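GTN Reductase (Agrobacterium tumefaciens, PDB 5N6G) is an Old Yellow Enzyme ene-reductase that uses bound FMN, probably to reduce activated C=C double bonds with NADH or NADPH as electron source. Local coordinates at residues Val117-Ile122 with Ile185-Lys190; Ala179-Leu184 with Thr235-Ile240. All blocks are in the same frame, centred on the assembly; numbering follows the deposited sequence.

Contact 1 of 2, residues Val117-Ile122 with Ile185-Lys190; sequences VAPSAI and IEQFLK
Phe-188 and Gln-187 both carry CG anti to their own carbonyl carbon, beside the backbone N (chi1 -85° and -71°), which brings two neighbouring side chains of helix 184-189 against different parts of the Pro-119 ring. The phenyl group turns one face to the proline. CB of Pro-119 lies 3.7 Å from the centroid of the Phe-188 ring and only 5° off its normal, a CH-pi contact almost centred on the face, where a slightly positive aliphatic C-H meets the pi cloud. At the next ring position, CG of Pro-119 rests 3.5 Å from the carbonyl O of Gln-187, against the helix backbone itself. CD then reaches the other neighbour, 3.7 Å from CB of Gln-187, and the two side chains cross at about a right angle.

Proline suits this place because its compact, rigid ring offers three adjacent methylene groups to the phenyl face, the helix backbone and the glutamine chain. From CG onward the Gln-187 chain is extended, and its amide passes the proline to end with OE1 3.7 Å from the methyl CB of Ala-118; a small side chain here lets the amide come close. The buried amide is satisfied beyond the two segments: NE2 donates to the carbonyls of Gly-182 and Val-101, and OE1 accepts from the backbone N of Arg-103, which fixes the amide's rotation. On the proline's own backbone, the carbonyl O is bonded to Arg-196.

This is apolar packing with a polar fringe, joining the end of strand 117-118, which pairs with strand 146-147 outside the barrel, to the short helix that follows the fourth strand of an Old Yellow Enzyme TIM barrel.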
ATOM      1  N   VAL A 117       2.183  -4.495 -18.086  1.00 13.82           N
ATOM      2  CA  VAL A 117       2.925  -5.730 -17.912  1.00 12.67           C
ATOM      3  C   VAL A 117       2.351  -6.518 -16.753  1.00 14.36           C
ATOM      4  O   VAL A 117       1.787  -5.965 -15.798  1.00 14.85           O
ATOM      5  CB  VAL A 117       4.433  -5.451 -17.698  1.00 12.84           C
ATOM      6  CG1 VAL A 117       4.993  -4.756 -18.896  1.00 15.65           C
ATOM      7  CG2 VAL A 117       4.683  -4.633 -16.441  1.00 14.40           C
ATOM      8  N   ALA A 118       2.534  -7.835 -16.827  1.00 14.51           N
ATOM      9  CA  ALA A 118       1.983  -8.742 -15.828  1.00 13.47           C
ATOM     10  C   ALA A 118       2.732 -10.067 -15.890  1.00 12.61           C
ATOM     11  O   ALA A 118       3.402 -10.363 -16.882  1.00 13.65           O
ATOM     12  CB  ALA A 118       0.487  -8.956 -16.074  1.00 14.06           C
ATOM     13  N   PRO A 119       2.604 -10.913 -14.858  1.00 11.88           N
ATOM     14  CA  PRO A 119       3.197 -12.260 -14.958  1.00 13.96           C
ATOM     15  C   PRO A 119       2.666 -13.069 -16.120  1.00 12.86           C
ATOM     16  O   PRO A 119       3.417 -13.830 -16.746  1.00 15.41           O
ATOM     17  CB  PRO A 119       2.837 -12.900 -13.613  1.00 12.58           C
ATOM     18  CG  PRO A 119       1.698 -12.113 -13.088  1.00 14.07           C
ATOM     19  CD  PRO A 119       1.942 -10.712 -13.556  1.00 13.94           C
ATOM     20  N   SER A 120       1.384 -12.913 -16.444  1.00 12.94           N
ATOM     21  CA  SER A 120       0.732 -13.615 -17.533  1.00 13.79           C
ATOM     22  C   SER A 120      -0.214 -12.660 -18.238  1.00 17.46           C
ATOM     23  O   SER A 120      -0.748 -11.727 -17.623  1.00 16.85           O
ATOM     24  CB  SER A 120      -0.069 -14.831 -17.042  1.00 17.39           C
ATOM     25  OG  SER A 120       0.784 -15.785 -16.433  1.00 17.31           O
ATOM     26  N   ALA A 121      -0.453 -12.931 -19.513  1.00 15.87           N
ATOM     27  CA  ALA A 121      -1.224 -12.022 -20.368  1.00 14.63           C
ATOM     28  C   ALA A 121      -2.712 -12.356 -20.233  1.00 15.84           C
ATOM     29  O   ALA A 121      -3.346 -12.915 -21.129  1.00 19.48           O
ATOM     30  CB  ALA A 121      -0.750 -12.122 -21.815  1.00 19.73           C
ATOM     31  N   ILE A 122      -3.250 -12.012 -19.061  1.00 15.31           N
ATOM     32  CA  ILE A 122      -4.671 -12.181 -18.740  1.00 15.04           C
ATOM     33  C   ILE A 122      -5.218 -10.803 -18.373  1.00 14.19           C
ATOM     34  O   ILE A 122      -4.805 -10.218 -17.363  1.00 14.99           O
ATOM     35  CB  ILE A 122      -4.888 -13.171 -17.589  1.00 16.19           C
ATOM     36  CG1 ILE A 122      -4.237 -14.515 -17.923  1.00 19.89           C
ATOM     37  CG2 ILE A 122      -6.392 -13.363 -17.359  1.00 17.08           C
ATOM     38  CD1 ILE A 122      -4.126 -15.432 -16.715  1.00 19.91           C
ATOM     39  N   ILE A 185       2.700  -7.493  -7.588  1.00 10.60           N
ATOM     40  CA  ILE A 185       3.268  -8.552  -6.762  1.00 12.95           C
ATOM     41  C   ILE A 185       2.213  -9.608  -6.488  1.00 12.25           C
ATOM     42  O   ILE A 185       2.494 -10.813  -6.545  1.00 14.09           O
ATOM     43  CB  ILE A 185       3.866  -7.974  -5.470  1.00 11.84           C
ATOM     44  CG1 ILE A 185       5.053  -7.062  -5.815  1.00 14.07           C
ATOM     45  CG2 ILE A 185       4.367  -9.096  -4.560  1.00 14.06           C
ATOM     46  CD1 ILE A 185       5.629  -6.289  -4.641  1.00 13.35           C
ATOM     47  N   GLU A 186       0.982  -9.179  -6.206  1.00 12.28           N
ATOM     48  CA  GLU A 186      -0.114 -10.118  -5.979  1.00 12.39           C
ATOM     49  C   GLU A 186      -0.447 -10.915  -7.224  1.00 11.75           C
ATOM     50  O   GLU A 186      -0.889 -12.068  -7.132  1.00 14.74           O
ATOM     51  CB  GLU A 186      -1.386  -9.401  -5.534  1.00 19.88           C
ATOM     52  CG  GLU A 186      -1.615  -9.464  -4.089  1.00 30.35           C
ATOM     53  CD  GLU A 186      -3.091  -9.447  -3.683  1.00 23.44           C
ATOM     54  OE1 GLU A 186      -4.040  -9.472  -4.524  1.00 21.04           O
ATOM     55  OE2 GLU A 186      -3.267  -9.407  -2.461  1.00 24.22           O
ATOM     56  N   GLN A 187      -0.306 -10.301  -8.395  1.00 11.40           N
ATOM     57  CA  GLN A 187      -0.549 -11.014  -9.646  1.00 10.89           C
ATOM     58  C   GLN A 187       0.391 -12.211  -9.795  1.00 12.24           C
ATOM     59  O   GLN A 187      -0.011 -13.277 -10.272  1.00 14.11           O
ATOM     60  CB  GLN A 187      -0.408 -10.052 -10.830  1.00 11.75           C
ATOM     61  CG  GLN A 187      -1.535  -9.035 -10.930  1.00 12.60           C
ATOM     62  CD  GLN A 187      -1.165  -7.774 -11.709  1.00 13.40           C
ATOM     63  OE1 GLN A 187      -0.433  -7.826 -12.696  1.00 12.57           O
ATOM     64  NE2 GLN A 187      -1.716  -6.647 -11.287  1.00 11.66           N
ATOM     65  N   PHE A 188       1.647 -12.057  -9.369  1.00 11.04           N
ATOM     66  CA  PHE A 188       2.566 -13.195  -9.318  1.00 12.87           C
ATOM     67  C   PHE A 188       2.168 -14.189  -8.231  1.00 15.30           C
ATOM     68  O   PHE A 188       2.284 -15.410  -8.425  1.00 14.19           O
ATOM     69  CB  PHE A 188       3.986 -12.713  -9.039  1.00 13.01           C
ATOM     70  CG  PHE A 188       4.776 -12.271 -10.249  1.00 12.20           C
ATOM     71  CD1 PHE A 188       4.757 -10.953 -10.669  1.00 12.70           C
ATOM     72  CD2 PHE A 188       5.561 -13.172 -10.956  1.00 12.71           C
ATOM     73  CE1 PHE A 188       5.485 -10.560 -11.770  1.00 13.93           C
ATOM     74  CE2 PHE A 188       6.322 -12.778 -12.045  1.00 14.81           C
ATOM     75  CZ  PHE A 188       6.284 -11.475 -12.455  1.00 14.63           C
ATOM     76  N   LEU A 189       1.711 -13.693  -7.081  1.00 14.03           N
ATOM     77  CA  LEU A 189       1.434 -14.564  -5.933  0.52 14.63           C
ATOM     78  C   LEU A 189       0.227 -15.461  -6.163  1.00 16.15           C
ATOM     79  O   LEU A 189       0.249 -16.647  -5.811  1.00 14.31           O
ATOM     80  CB  LEU A 189       1.142 -13.736  -4.685  0.52 14.01           C
ATOM     81  CG  LEU A 189       2.234 -13.004  -3.934  0.52 14.18           C
ATOM     82  CD1 LEU A 189       1.580 -12.190  -2.833  0.52 14.97           C
ATOM     83  CD2 LEU A 189       3.213 -13.993  -3.364  0.52 21.58           C
ATOM     84  N   LYS A 190      -0.857 -14.909  -6.699  1.00 13.71           N
ATOM     85  CA  LYS A 190      -2.144 -15.607  -6.714  1.00 12.08           C
ATOM     86  C   LYS A 190      -2.369 -16.412  -8.000  1.00 16.27           C
ATOM     87  O   LYS A 190      -1.888 -16.077  -9.085  1.00 17.07           O
ATOM     88  CB  LYS A 190      -3.284 -14.619  -6.448  1.00 12.91           C
ATOM     89  CG  LYS A 190      -3.200 -14.035  -5.044  1.00 15.61           C
ATOM     90  CD  LYS A 190      -4.365 -13.168  -4.663  1.00 16.12           C
ATOM     91  CE  LYS A 190      -4.235 -12.706  -3.215  1.00 19.89           C
ATOM     92  NZ  LYS A 190      -5.216 -11.651  -2.818  1.00 24.35           N
TER

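Contact 2 of 2, residues Ala179-Leu184 with Thr235-Ile240; sequences AANGYL and TPANDI. With 8OZ (2-Phenylacrylic acid), chain C; FMN (flavin mononucleotide), chain B.
Asn-181 faces Thr-235 and Ala-237 on one side and the bound 2-phenylacrylic acid (8OZ) on another. Its CB lies 4.1 Å from CB of Ala-237 and also near the acid's carboxylate. CG, anti to the carbonyl carbon, runs alongside the carboxylate, and the branches part there: OD1 passes the methyl CG2 of Thr-235 and is hydrogen-bonded to Thr-271, whereas ND2 closes on the acid, donating to O of 8OZ at 2.8 Å with an N-H...O angle of 161°. ND2 also lies 3.5 Å from N1 of FMN. Asparagine suits the spot because one short side chain can donate to the acid while OD1 bonds to the protein.

The same residue is gripped through its backbone. ND2 of Asn-238 donates to O of Asn-181 at 2.9 Å, a nearly straight bond (170°) with the acceptor in the plane of the donating amide. OD1 of Asn-238 is taken by Ser-126, so both ends of this amide are engaged. Its ND2 also lies near the Tyr-183 hydroxyl, whose hydrogen-bond partner is Tyr-65; the phenol ring and the amide are turned 54° apart. CE2 of Tyr-183 comes 3.4 Å from O of 8OZ, while O1 lies in the ring plane at its edge.

Gly-182, in the type I' turn Ala-180 to Tyr-183, has no side chain; its CA sits 3.9 Å from O of Ala-237 and 3.8 Å from CD1 of Ile-240, and it tolerates the turn's positive phi. A water donates to both O of Gly-182 and O of Asn-238, bridging the two loops.

Chemically, Asn-181 and His-178, which also bonds the acid, would probably polarise the carboxylate, in keeping with activation of the conjugated C=C bond.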
ATOM      1  N   ALA A 179       2.114  -4.906  -1.827  1.00 12.13           N
ATOM      2  CA  ALA A 179       2.023  -6.281  -2.298  1.00 12.69           C
ATOM      3  C   ALA A 179       0.612  -6.803  -2.101  1.00 14.01           C
ATOM      4  O   ALA A 179       0.400  -7.995  -1.837  1.00 16.20           O
ATOM      5  CB  ALA A 179       3.033  -7.177  -1.593  1.00 15.43           C
ATOM      6  N   ALA A 180      -0.360  -5.915  -2.271  1.00 13.25           N
ATOM      7  CA  ALA A 180      -1.741  -6.151  -1.930  1.00 12.21           C
ATOM      8  C   ALA A 180      -2.652  -5.774  -3.107  1.00 14.22           C
ATOM      9  O   ALA A 180      -2.201  -5.342  -4.170  1.00 13.89           O
ATOM     10  CB  ALA A 180      -2.123  -5.365  -0.658  1.00 14.20           C
ATOM     11  N   ASN A 181      -3.934  -6.028  -2.908  1.00 13.14           N
ATOM     12  CA  ASN A 181      -5.045  -5.537  -3.726  1.00 14.31           C
ATOM     13  C   ASN A 181      -4.885  -5.789  -5.222  1.00 16.48           C
ATOM     14  O   ASN A 181      -5.324  -4.990  -6.046  1.00 15.35           O
ATOM     15  CB  ASN A 181      -5.286  -4.060  -3.456  1.00 13.73           C
ATOM     16  CG  ASN A 181      -5.630  -3.810  -2.010  1.00 18.14           C
ATOM     17  OD1 ASN A 181      -6.199  -4.677  -1.344  1.00 17.88           O
ATOM     18  ND2 ASN A 181      -5.296  -2.644  -1.514  1.00 16.55           N
ATOM     19  N   GLY A 182      -4.380  -6.965  -5.577  1.00 14.13           N
ATOM     20  CA  GLY A 182      -4.396  -7.374  -6.981  1.00 13.54           C
ATOM     21  C   GLY A 182      -3.399  -6.694  -7.891  1.00 13.41           C
ATOM     22  O   GLY A 182      -3.554  -6.798  -9.108  1.00 13.14           O
ATOM     23  N   TYR A 183      -2.407  -5.991  -7.359  1.00 12.59           N
ATOM     24  CA  TYR A 183      -1.424  -5.315  -8.196  1.00 12.47           C
ATOM     25  C   TYR A 183      -0.274  -6.273  -8.519  1.00 12.04           C
ATOM     26  O   TYR A 183      -0.424  -7.490  -8.416  1.00 12.21           O
ATOM     27  CB  TYR A 183      -1.023  -3.993  -7.551  1.00 11.97           C
ATOM     28  CG  TYR A 183      -2.227  -3.055  -7.556  1.00 11.89           C
ATOM     29  CD1 TYR A 183      -2.742  -2.573  -8.742  1.00 11.42           C
ATOM     30  CD2 TYR A 183      -2.875  -2.699  -6.378  1.00 13.45           C
ATOM     31  CE1 TYR A 183      -3.841  -1.715  -8.766  1.00 13.71           C
ATOM     32  CE2 TYR A 183      -3.994  -1.858  -6.400  1.00 14.92           C
ATOM     33  CZ  TYR A 183      -4.451  -1.364  -7.591  1.00 13.39           C
ATOM     34  OH  TYR A 183      -5.541  -0.531  -7.631  1.00 18.12           O
ATOM     35  N   LEU A 184       0.843  -5.754  -9.025  1.00 12.55           N
ATOM     36  CA  LEU A 184       1.815  -6.626  -9.704  1.00 11.43           C
ATOM     37  C   LEU A 184       2.277  -7.781  -8.819  1.00  9.95           C
ATOM     38  O   LEU A 184       2.342  -8.925  -9.280  1.00 11.86           O
ATOM     39  CB  LEU A 184       3.024  -5.828 -10.177  1.00 12.72           C
ATOM     40  CG  LEU A 184       4.073  -6.657 -10.942  1.00 13.30           C
ATOM     41  CD1 LEU A 184       3.522  -7.150 -12.262  1.00 16.39           C
ATOM     42  CD2 LEU A 184       5.374  -5.850 -11.147  1.00 16.07           C
ATOM     43  N   THR A 235      -8.482 -10.648  -0.586  1.00 16.11           N
ATOM     44  CA  THR A 235      -9.268  -9.594  -1.188  1.00 15.51           C
ATOM     45  C   THR A 235      -9.591  -9.906  -2.650  1.00 17.27           C
ATOM     46  O   THR A 235      -8.745 -10.430  -3.374  1.00 18.84           O
ATOM     47  CB  THR A 235      -8.548  -8.268  -1.103  1.00 17.74           C
ATOM     48  OG1 THR A 235      -9.442  -7.268  -1.602  1.00 17.00           O
ATOM     49  CG2 THR A 235      -7.286  -8.270  -1.913  1.00 21.18           C
ATOM     50  N   PRO A 236     -10.793  -9.571  -3.109  1.00 17.16           N
ATOM     51  CA  PRO A 236     -11.146  -9.757  -4.521  1.00 20.11           C
ATOM     52  C   PRO A 236     -10.821  -8.557  -5.401  1.00 18.49           C
ATOM     53  O   PRO A 236     -11.234  -8.519  -6.567  1.00 19.00           O
ATOM     54  CB  PRO A 236     -12.648  -9.965  -4.431  1.00 17.76           C
ATOM     55  CG  PRO A 236     -13.079  -9.072  -3.313  1.00 18.58           C
ATOM     56  CD  PRO A 236     -11.945  -9.090  -2.326  1.00 17.64           C
ATOM     57  N   ALA A 237     -10.132  -7.578  -4.855  1.00 14.41           N
ATOM     58  CA  ALA A 237      -9.810  -6.365  -5.592  1.00 16.07           C
ATOM     59  C   ALA A 237      -9.164  -6.681  -6.937  1.00 17.48           C
ATOM     60  O   ALA A 237      -8.284  -7.533  -7.047  1.00 15.95           O
ATOM     61  CB  ALA A 237      -8.861  -5.506  -4.755  1.00 19.49           C
ATOM     62  N   ASN A 238      -9.568  -5.921  -7.953  1.00 13.80           N
ATOM     63  CA  ASN A 238      -8.935  -5.960  -9.266  1.00 15.53           C
ATOM     64  C   ASN A 238      -8.949  -7.366  -9.868  1.00 13.68           C
ATOM     65  O   ASN A 238      -8.012  -7.789 -10.559  1.00 14.96           O
ATOM     66  CB  ASN A 238      -7.538  -5.355  -9.194  1.00 16.31           C
ATOM     67  CG  ASN A 238      -7.611  -3.864  -8.893  1.00 13.17           C
ATOM     68  OD1 ASN A 238      -8.329  -3.134  -9.589  1.00 18.65           O
ATOM     69  ND2 ASN A 238      -6.989  -3.432  -7.804  1.00 15.97           N
ATOM     70  N   ASP A 239     -10.068  -8.055  -9.671  1.00 14.13           N
ATOM     71  CA  ASP A 239     -10.438  -9.244 -10.436  1.00 14.21           C
ATOM     72  C   ASP A 239      -9.561 -10.457 -10.137  1.00 15.66           C
ATOM     73  O   ASP A 239      -9.490 -11.373 -10.963  1.00 20.20           O
ATOM     74  CB  ASP A 239     -10.398  -8.935 -11.941  1.00 17.38           C
ATOM     75  CG  ASP A 239     -11.261  -9.849 -12.761  1.00 23.93           C
ATOM     76  OD1 ASP A 239     -12.275 -10.358 -12.235  1.00 26.29           O
ATOM     77  OD2 ASP A 239     -10.945 -10.039 -13.975  1.00 23.46           O
ATOM     78  N   ILE A 240      -8.919 -10.510  -8.974  1.00 16.48           N
ATOM     79  CA  ILE A 240      -7.936 -11.539  -8.648  1.00 14.32           C
ATOM     80  C   ILE A 240      -8.595 -12.606  -7.782  1.00 16.72           C
ATOM     81  O   ILE A 240      -9.607 -12.347  -7.110  1.00 15.98           O
ATOM     82  CB  ILE A 240      -6.704 -10.902  -7.964  1.00 14.27           C
ATOM     83  CG1 ILE A 240      -5.474 -11.770  -8.154  1.00 16.07           C
ATOM     84  CG2 ILE A 240      -6.960 -10.616  -6.490  1.00 15.62           C
ATOM     85  CD1 ILE A 240      -4.188 -10.990  -8.038  1.00 18.09           C
TER
HETATM   86  C4  8OZ C 402      -8.672   2.888  -4.801  1.00 24.17           C
HETATM   87  C5  8OZ C 402      -8.598   3.501  -6.031  1.00 23.42           C
HETATM   88  C6  8OZ C 402      -7.471   3.343  -6.805  1.00 28.31           C
HETATM   89  C7  8OZ C 402      -6.408   2.586  -6.345  1.00 21.93           C
HETATM   90  C8  8OZ C 402      -5.484  -0.054  -3.864  1.00 18.48           C
HETATM   91  C   8OZ C 402      -4.058   1.756  -4.708  1.00 19.81           C
HETATM   92  O   8OZ C 402      -4.572  -0.588  -3.281  1.00 17.49           O
HETATM   93  C1  8OZ C 402      -5.278   1.261  -4.554  1.00 19.64           C
HETATM   94  C2  8OZ C 402      -6.465   1.979  -5.097  1.00 25.46           C
HETATM   95  C3  8OZ C 402      -7.618   2.125  -4.333  1.00 27.12           C
HETATM   96  O1  8OZ C 402      -6.678  -0.590  -3.943  1.00 23.76           O
HETATM   97  N1  FMN B 401      -5.014   0.633  -0.359  1.00 13.95           N
HETATM   98  C2  FMN B 401      -3.689   0.630  -0.719  1.00 14.56           C
HETATM   99  O2  FMN B 401      -2.918  -0.297  -0.383  1.00 13.88           O
HETATM  100  N3  FMN B 401      -3.182   1.687  -1.443  1.00 13.78           N
HETATM  101  C4  FMN B 401      -3.901   2.775  -1.900  1.00 18.21           C
HETATM  102  O4  FMN B 401      -3.341   3.690  -2.502  1.00 15.09           O
HETATM  103  C4A FMN B 401      -5.303   2.755  -1.544  1.00 15.82           C
HETATM  104  N5  FMN B 401      -6.048   3.767  -1.911  1.00 17.57           N
HETATM  105  C5A FMN B 401      -7.345   3.816  -1.428  1.00 14.45           C
HETATM  106  C6  FMN B 401      -8.114   4.939  -1.711  1.00 13.65           C
HETATM  107  C7  FMN B 401      -9.377   5.094  -1.158  1.00 16.15           C
HETATM  108  C7M FMN B 401     -10.160   6.345  -1.470  1.00 17.99           C
HETATM  109  C8  FMN B 401      -9.896   4.107  -0.313  1.00 14.99           C
HETATM  110  C8M FMN B 401     -11.235   4.273   0.352  1.00 15.24           C
HETATM  111  C9  FMN B 401      -9.141   2.968  -0.043  1.00 13.99           C
HETATM  112  C9A FMN B 401      -7.866   2.824  -0.589  1.00 12.77           C
HETATM  113  N10 FMN B 401      -7.033   1.738  -0.244  1.00 13.01           N
HETATM  114  C10 FMN B 401      -5.757   1.659  -0.728  1.00 16.36           C
HETATM  115  C1' FMN B 401      -7.501   0.801   0.788  1.00 13.76           C
HETATM  116  C2' FMN B 401      -7.329   1.395   2.180  1.00 13.24           C
HETATM  117  O2' FMN B 401      -5.942   1.566   2.490  1.00 14.00           O
HETATM  118  C3' FMN B 401      -7.978   0.552   3.278  1.00 13.06           C
HETATM  119  O3' FMN B 401      -7.463  -0.776   3.227  1.00 17.08           O
HETATM  120  C4' FMN B 401      -9.501   0.483   3.178  1.00 13.82           C
HETATM  121  O4' FMN B 401     -10.051   1.800   3.088  1.00 16.59           O
HETATM  122  C5' FMN B 401     -10.119  -0.286   4.331  1.00 15.21           C
HETATM  123  O5' FMN B 401      -9.848   0.378   5.582  1.00 15.69           O
HETATM  124  P   FMN B 401     -10.931   1.265   6.405  1.00 18.04           P
HETATM  125  O1P FMN B 401     -12.044   0.307   6.770  1.00 19.42           O
HETATM  126  O2P FMN B 401     -11.416   2.321   5.426  1.00 18.55           O
HETATM  127  O3P FMN B 401     -10.170   1.801   7.562  1.00 17.50           O
HETATM  128  O   HOH W   1      -5.297  -8.093 -10.756  1.00 14.11           O

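In the fold
Contacts 1 and 2 follow one another outward from the end of barrel strand 174-178. Its following loop, 179-183, supplies one side of contact 2, against 235-240 from the loop after strand 227-231; helix 184-189 supplies one side of contact 1, against 117-122. Their centres lie 10 Å apart, and they meet where NE2 of Gln-187 comes 2.9 Å from O of Gly-182. Glu-186 adds a second tie, bonding N of Gly-182 while packing on Ile-240. Only contact 2 lines the pocket; the Gln-187 side chain is about 10 Å from the bound 2-phenylacrylic acid. Contact 1 is the outer one, its centre about 17 Å from the chain's centre, against about 11 Å for contact 2.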